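PDB 5A62: putative alpha/beta hydrolase fold protein from Candidatus Nitrososphaera gargensis, which probably hydrolyses carboxylic esters, as a carboxylesterase of the alpha/beta hydrolase fold. Local coordinates for residues A71-M74 / Q75-I78; G101-I104 / S105-Y108; E186-V189 / A190-A194; F224-L227 / I228-K232. All coordinates share one frame; numbering follows the deposited sequence. Where two conformers were deposited one is given.

How the contacts relate
Each of the four contacts is local, joining neighbouring turns of one continuous run of chain, so none closes a long loop; they follow one another in series without nesting or crossing. Contact 1 starts helix 74-87. Contact 2 lies on helix 100-111, between the parallel strands 93-98 and 116-122, and meets contact 1 where Met74 and Ile78 pack on Ile104 and Met107. Contact 3, on helix 185-194, receives the Tyr72 ring of contact 1 against Ala190, Ala191 and Ala194; contacts 1 and 3 both touch the second subunit. Contact 4, on helix 222-234 between strands 212-218 and 239-243, stands apart, its nearest atoms about 5 Å from contact 2.

Contact 1 of 4, residues A71-M74 / Q75-I78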
# COMPACT_ATOMS: atom_id res chain seq x y z
N ALA A 71 -7.73 3.00 -1.27
CA ALA A 71 -6.35 2.51 -1.41
C ALA A 71 -6.09 2.32 -2.84
O ALA A 71 -7.01 1.99 -3.59
CB ALA A 71 -6.12 1.19 -0.67
N TYR A 72 -4.82 2.40 -3.22
CA TYR A 72 -4.45 2.22 -4.63
C TYR A 72 -2.98 2.01 -4.73
O TYR A 72 -2.23 2.15 -3.74
CB TYR A 72 -4.86 3.44 -5.43
CG TYR A 72 -4.32 4.76 -4.94
CD1 TYR A 72 -2.99 5.09 -5.15
CD2 TYR A 72 -5.05 5.60 -4.11
CE1 TYR A 72 -2.45 6.23 -4.67
CE2 TYR A 72 -4.52 6.80 -3.63
CZ TYR A 72 -3.19 7.11 -3.91
OH TYR A 72 -2.63 8.27 -3.45
N THR A 73 -2.51 1.66 -5.90
CA THR A 73 -1.08 1.49 -6.18
C THR A 73 -0.63 2.66 -7.00
O THR A 73 -1.41 3.44 -7.58
CB THR A 73 -0.77 0.23 -6.95
OG1 THR A 73 -1.38 0.30 -8.26
CG2 THR A 73 -1.29 -0.98 -6.21
N MET A 74 0.69 2.82 -7.13
CA MET A 74 1.20 3.83 -8.02
C MET A 74 0.66 3.68 -9.42
O MET A 74 0.39 4.70 -10.08
CB MET A 74 2.73 3.78 -8.10
CG MET A 74 3.52 4.22 -6.88
SD MET A 74 3.03 5.79 -6.16
CE MET A 74 3.40 6.81 -7.51
N GLN A 75 0.50 2.46 -9.90
CA GLN A 75 -0.08 2.29 -11.23
C GLN A 75 -1.39 2.95 -11.42
O GLN A 75 -1.69 3.51 -12.48
CB GLN A 75 -0.15 0.81 -11.55
CG GLN A 75 -0.58 0.56 -12.98
CD GLN A 75 0.42 1.10 -13.96
OE1 GLN A 75 1.64 0.91 -13.79
NE2 GLN A 75 -0.05 1.80 -14.97
N ASP A 76 -2.23 2.97 -10.38
CA ASP A 76 -3.50 3.65 -10.43
C ASP A 76 -3.32 5.14 -10.64
O ASP A 76 -4.09 5.74 -11.37
CB ASP A 76 -4.32 3.35 -9.20
CG ASP A 76 -4.71 1.90 -9.14
OD1 ASP A 76 -5.35 1.41 -10.11
OD2 ASP A 76 -4.45 1.23 -8.10
N LEU A 77 -2.35 5.74 -9.99
CA LEU A 77 -2.06 7.15 -10.20
C LEU A 77 -1.54 7.41 -11.64
O LEU A 77 -1.86 8.44 -12.24
CB LEU A 77 -1.01 7.70 -9.22
CG LEU A 77 -1.45 7.66 -7.77
CD1 LEU A 77 -0.40 8.27 -6.88
CD2 LEU A 77 -2.78 8.35 -7.48
N ILE A 78 -0.81 6.50 -12.19
CA ILE A 78 -0.34 6.68 -13.57
C ILE A 78 -1.52 6.62 -14.48
O ILE A 78 -1.62 7.42 -15.42
CB ILE A 78 0.72 5.62 -13.94
CG1 ILE A 78 1.82 5.44 -12.91
CG2 ILE A 78 1.30 5.94 -15.32
CD1 ILE A 78 2.38 6.72 -12.33
O HOH W 1 -3.79 -1.46 -8.67
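The N-terminal cap of helix 74-87 is built by Tyr72 and Thr73 meeting Asp76 and Leu77 one turn on. Thr73 occupies the N-cap, and its backbone N donates an almost perfectly straight hydrogen bond (179°) to Asp76 OD2 at 3.0 Å, using the anti lone pair of that carboxylate oxygen. With CG anti to its own carbonyl carbon (chi1 -66°), Asp76 turns its carboxylate back toward the start of the helix, where OD2 also accepts from a water at 2.8 Å that is linked to Thr73 OG1 as well. This is the half of a capping box in which the N3 carboxylate binds the N-cap amide. A hydrophobic staple accompanies it: the residue before the cap, Tyr72, folds its ring against the N4 residue, Leu77, with Tyr72 CE1 3.5 Å from Leu77 CD2 in an oblique approach that also brings CG and CD1 of the leucine near CE1. Arg59 touches both Tyr72 and Asp76. Thr73 O receives weak bonds from the N atoms of Asp76 and Leu77, and the first regular helical bond runs from Ile78 N to Met74 O at 3.0 Å. Phe138 of the second subunit packs on Thr73 and Gln75.

Contact 2 of 4, residues G101-I104 / S105-Y108; sequences GGII and SSMY
Ser105 and Ser106 bind back to the preceding turn of helix 100-111, to the carbonyls of Gly102 and Ile103. Main-chain bonds come first: Ser105 N donates to Gly101 O, Ser106 N to Gly102 O, Met107 N to Ile103 O and Tyr108 N to Ile104 O, the last at 2.9 Å, an unbroken alpha-helical ladder.

The hydroxyl bonds add a second layer. Ser105 OG sits between its backbone N and carbonyl carbon (chi1 72°), a rotation that folds it against the helix and lets it donate to Gly102 O at 2.8 Å. It approaches from the side, at a C=O...donor angle of 116°, and from the same face of the carbonyl plane as Ser106 N. Ser106 OG similarly lies 2.8 Å from Ile103 O, but this serine was modelled in two conformers and that bond is less certain.

Apolar packing is directed mainly outward. Ile104 and Met107 meet helix 74-87, Ile103 touches Phe129 and Ile198, and Ser105 rests on strand 116-122. The helix is the crossover of the beta-alpha-beta unit joining strands 93-98 and 116-122; Gly101 near its start completes a GxSxG sequence, consistent with the nucleophile elbow of this fold.

Chemically, a buried serine hydroxyl on the sheet-facing side is satisfied by its own helix: Ser105 OG donates back to the preceding turn, so Gly102 O accepts two bonds and the polar group can lie among apolar neighbours.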
# COMPACT_ATOMS: atom_id res chain seq x y z
N GLY A 101 5.10 13.39 -7.28
CA GLY A 101 4.88 13.86 -8.69
C GLY A 101 6.02 13.47 -9.58
O GLY A 101 5.84 13.17 -10.76
N GLY A 102 7.21 13.46 -9.07
CA GLY A 102 8.44 13.02 -9.77
C GLY A 102 8.44 11.55 -10.05
O GLY A 102 8.75 11.07 -11.15
N ILE A 103 8.01 10.74 -9.08
CA ILE A 103 7.87 9.37 -9.26
C ILE A 103 6.82 9.03 -10.35
O ILE A 103 7.01 8.22 -11.27
CB ILE A 103 7.48 8.70 -7.91
CG1 ILE A 103 8.31 9.34 -6.77
CG2 ILE A 103 7.73 7.26 -8.16
CD1 ILE A 103 8.12 8.76 -5.36
N ILE A 104 5.66 9.69 -10.23
CA ILE A 104 4.62 9.53 -11.20
C ILE A 104 5.17 9.87 -12.63
O ILE A 104 4.88 9.13 -13.55
CB ILE A 104 3.41 10.42 -10.84
CG1 ILE A 104 2.74 9.84 -9.57
CG2 ILE A 104 2.44 10.53 -12.01
CD1 ILE A 104 1.78 10.82 -8.91
N SER A 105 5.88 11.00 -12.74
CA SER A 105 6.40 11.39 -14.05
C SER A 105 7.29 10.33 -14.62
O SER A 105 7.24 10.07 -15.84
CB SER A 105 7.11 12.73 -14.03
OG SER A 105 8.38 12.73 -13.39
N SER A 106 8.12 9.71 -13.76
CA SER A 106 9.03 8.70 -14.24
C SER A 106 8.33 7.44 -14.72
O SER A 106 8.66 6.87 -15.78
CB SER A 106 10.09 8.46 -13.17
OG SER A 106 9.59 7.71 -12.09
N MET A 107 7.29 7.01 -14.03
CA MET A 107 6.55 5.85 -14.44
C MET A 107 5.71 6.11 -15.67
O MET A 107 5.57 5.26 -16.54
CB MET A 107 5.59 5.40 -13.29
CG MET A 107 6.35 4.80 -12.11
SD MET A 107 5.28 4.26 -10.77
CE MET A 107 4.45 2.95 -11.54
N TYR A 108 5.18 7.31 -15.84
CA TYR A 108 4.45 7.65 -16.99
C TYR A 108 5.36 7.63 -18.22
O TYR A 108 4.99 7.05 -19.22
CB TYR A 108 3.70 9.02 -16.81
CG TYR A 108 2.81 9.34 -17.97
CD1 TYR A 108 1.50 8.89 -18.03
CD2 TYR A 108 3.28 10.04 -19.04
CE1 TYR A 108 0.74 9.18 -19.14
CE2 TYR A 108 2.48 10.37 -20.10
CZ TYR A 108 1.23 9.89 -20.14
OH TYR A 108 0.42 10.21 -21.25

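Contact 3 of 4, residues E186-V189 / A190-A194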
# COMPACT_ATOMS: atom_id res chain seq x y z
N GLU A 186 -7.90 10.62 4.38
CA GLU A 186 -7.90 9.35 3.61
C GLU A 186 -6.95 9.52 2.47
O GLU A 186 -6.20 8.57 2.14
CB GLU A 186 -9.29 8.91 3.17
CG GLU A 186 -9.95 9.91 2.38
CD GLU A 186 -10.71 11.07 3.21
OE1 GLU A 186 -10.57 11.51 4.48
OE2 GLU A 186 -11.61 11.60 2.41
N GLY A 187 -6.83 10.68 1.86
CA GLY A 187 -5.91 10.89 0.78
C GLY A 187 -4.48 10.87 1.23
O GLY A 187 -3.61 10.35 0.49
N PHE A 188 -4.13 11.50 2.34
CA PHE A 188 -2.78 11.45 2.86
C PHE A 188 -2.39 10.01 3.15
O PHE A 188 -1.28 9.59 2.77
CB PHE A 188 -2.72 12.30 4.14
CG PHE A 188 -1.33 12.31 4.72
CD1 PHE A 188 -0.34 13.12 4.21
CD2 PHE A 188 -1.01 11.51 5.80
CE1 PHE A 188 0.95 13.08 4.74
CE2 PHE A 188 0.25 11.47 6.31
CZ PHE A 188 1.21 12.21 5.77
N VAL A 189 -3.23 9.30 3.90
CA VAL A 189 -2.95 7.93 4.25
C VAL A 189 -2.73 7.09 3.01
O VAL A 189 -1.73 6.38 2.90
CB VAL A 189 -4.01 7.38 5.17
CG1 VAL A 189 -3.81 5.91 5.39
CG2 VAL A 189 -3.96 8.12 6.50
N ALA A 190 -3.63 7.15 2.04
CA ALA A 190 -3.51 6.32 0.87
C ALA A 190 -2.26 6.64 0.08
O ALA A 190 -1.63 5.74 -0.48
CB ALA A 190 -4.67 6.48 -0.01
N ALA A 191 -1.87 7.88 -0.04
CA ALA A 191 -0.73 8.25 -0.85
C ALA A 191 0.55 7.71 -0.23
O ALA A 191 1.44 7.21 -0.91
CB ALA A 191 -0.69 9.72 -1.09
N THR A 192 0.64 7.89 1.08
CA THR A 192 1.81 7.39 1.76
C THR A 192 1.94 5.85 1.66
O THR A 192 3.01 5.26 1.49
CB THR A 192 1.96 7.88 3.18
OG1 THR A 192 0.90 7.38 3.98
CG2 THR A 192 2.07 9.37 3.28
N VAL A 193 0.82 5.16 1.79
CA VAL A 193 0.81 3.71 1.63
C VAL A 193 1.25 3.34 0.18
O VAL A 193 1.96 2.38 -0.05
CB VAL A 193 -0.56 3.13 2.01
CG1 VAL A 193 -0.68 1.68 1.55
CG2 VAL A 193 -0.80 3.28 3.50
N ALA A 194 0.76 4.09 -0.81
CA ALA A 194 1.07 3.82 -2.19
C ALA A 194 2.55 3.85 -2.47
O ALA A 194 3.02 3.24 -3.44
CB ALA A 194 0.33 4.74 -3.12
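Phe188 and Thr192 form the tightly packed side of a contact on helix 185-194, one of the helices inserted in sequence between strands 116-122 and 212-218, consistent with the cap (lid) of an alpha/beta hydrolase. The Thr192 methyl, CG2, sits over one face of the Phe188 ring, 4.1 Å from its centroid and 18° off the normal, a CH-pi contact displaced toward the rim near CZ. Phe188 CG is anti to the backbone N (chi1 -179°), which lays the ring alongside the next turn; Thr140 and Ala144 of helix 136-147 and Met149 and Leu152 of helix 149-157 touch it too. Val189 CG1 and Val193 CG2 meet more loosely, at 4.4 Å, and Thr69 and Tyr72 of the second subunit pack on Val189 and Val193. Glu186 marks the looser end: partly exposed, it is joined to the next turn through its carbonyl, which accepts from Ala190 N at 2.9 Å. The Thr192 hydroxyl, by contrast, is held twice, bonded to Arg141 NH1 as well as donating within the helix. Val189 O takes two bonds, one from Val193 N at 3.0 Å and one from Thr192 OG1 at 3.0 Å, the latter arriving at a C=O...donor angle of 119°.

Contact 4 of 4, residues F224-L227 / I228-K232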
# COMPACT_ATOMS: atom_id res chain seq x y z
N PHE A 224 16.08 12.06 -0.97
CA PHE A 224 16.13 12.25 -2.43
C PHE A 224 17.48 12.52 -2.96
O PHE A 224 17.78 12.12 -4.07
CB PHE A 224 15.05 13.25 -2.90
CG PHE A 224 13.69 12.65 -2.82
CD1 PHE A 224 13.29 11.69 -3.74
CD2 PHE A 224 12.85 12.95 -1.79
CE1 PHE A 224 12.05 11.11 -3.66
CE2 PHE A 224 11.59 12.38 -1.71
CZ PHE A 224 11.20 11.45 -2.65
N MET A 225 18.40 13.11 -2.19
CA MET A 225 19.81 13.18 -2.63
C MET A 225 20.37 11.83 -2.88
O MET A 225 21.01 11.57 -3.86
CB MET A 225 20.69 13.94 -1.64
CG MET A 225 20.50 15.44 -1.69
SD MET A 225 21.23 16.24 -3.11
CE MET A 225 22.97 16.19 -2.61
N ARG A 226 20.11 10.93 -1.95
CA ARG A 226 20.66 9.59 -2.06
C ARG A 226 20.03 8.87 -3.28
O ARG A 226 20.72 8.25 -4.12
CB ARG A 226 20.42 8.80 -0.80
CG ARG A 226 21.18 7.47 -0.83
CD ARG A 226 20.72 6.51 0.27
NE ARG A 226 19.48 5.86 -0.13
CZ ARG A 226 18.28 5.93 0.48
NH1 ARG A 226 18.06 6.68 1.52
NH2 ARG A 226 17.32 5.18 -0.02
N LEU A 227 18.70 8.91 -3.41
CA LEU A 227 18.06 8.26 -4.52
C LEU A 227 18.42 8.84 -5.86
O LEU A 227 18.56 8.06 -6.80
CB LEU A 227 16.55 8.25 -4.27
CG LEU A 227 16.02 7.46 -3.09
CD1 LEU A 227 14.53 7.68 -2.93
CD2 LEU A 227 16.31 6.00 -3.18
N ILE A 228 18.53 10.14 -5.98
CA ILE A 228 18.85 10.72 -7.26
C ILE A 228 20.26 10.50 -7.62
O ILE A 228 20.57 10.29 -8.79
CB ILE A 228 18.38 12.19 -7.34
CG1 ILE A 228 18.02 12.50 -8.81
CG2 ILE A 228 19.32 13.13 -6.65
CD1 ILE A 228 16.83 11.79 -9.33
N LYS A 229 21.17 10.45 -6.66
CA LYS A 229 22.55 10.09 -6.94
C LYS A 229 22.66 8.67 -7.44
O LYS A 229 23.37 8.34 -8.41
CB LYS A 229 23.42 10.36 -5.73
CG LYS A 229 23.71 11.85 -5.66
CD LYS A 229 24.69 12.23 -4.55
CE LYS A 229 23.96 12.71 -3.30
NZ LYS A 229 24.85 12.90 -2.11
N GLU A 230 21.86 7.76 -6.85
CA GLU A 230 21.82 6.41 -7.32
C GLU A 230 21.24 6.37 -8.73
O GLU A 230 21.70 5.63 -9.61
CB GLU A 230 21.00 5.51 -6.35
CG GLU A 230 21.62 5.34 -4.97
CD GLU A 230 20.72 4.69 -3.90
OE1 GLU A 230 19.59 4.25 -4.22
OE2 GLU A 230 21.16 4.63 -2.70
N THR A 231 20.22 7.17 -8.98
CA THR A 231 19.60 7.23 -10.28
C THR A 231 20.57 7.73 -11.34
O THR A 231 20.62 7.13 -12.43
CB THR A 231 18.37 8.14 -10.24
OG1 THR A 231 17.41 7.59 -9.30
CG2 THR A 231 17.67 8.18 -11.59
N LYS A 232 21.37 8.73 -10.99
CA LYS A 232 22.34 9.27 -11.96
C LYS A 232 23.39 8.24 -12.28
O LYS A 232 23.85 8.19 -13.44
CB LYS A 232 22.91 10.57 -11.43
CG LYS A 232 24.05 11.19 -12.24
CD LYS A 232 23.59 11.75 -13.52
CE LYS A 232 24.79 12.45 -14.21
NZ LYS A 232 24.49 13.09 -15.46
O HOH W 2 18.28 3.28 -2.18
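The backbone is regular alpha-helix, with Ile228 N, Lys229 N, Glu230 N and Thr231 N donating to the carbonyls of Phe224, Met225, Arg226 and Leu227 in turn. On the polar side Arg226 and Glu230 run side by side in the same direction, and Glu230 OE2 meets Arg226 NE at the guanidinium edge, near its plane, in a salt bridge of 3.3 Å. Its hydrogen bond is weak, bent to 139°, and the two planar groups are turned 49° apart. A water bridges the pair, accepting from Arg226 NH2 at 3.0 Å and donating to Glu230 OE1 at 2.6 Å. The charges have outside partners as well: Arg226 NH2 pairs with Asp133, and Glu230 OE1 with Lys127.

On another flank Met225 CE touches Lys229 CE at 3.7 Å; the lysine bends at chi3 (-97°), which brings its CE near Met225 CE and CB as the two chains cross. Thr231 OG1, anti to its carbonyl carbon, donates to Leu227 O at 2.8 Å from above the carbonyl plane, while Thr231 N reaches that oxygen from the opposite face.

Ile228 packs on strands 212-218 and 239-243, and Phe224 and Met225 also rest on strand 212-218. Helix 222-234 is thus an amphipathic crossover of a beta-alpha-beta unit, linking the last two strands, 212-218 and 239-243, of the alpha/beta hydrolase sheet.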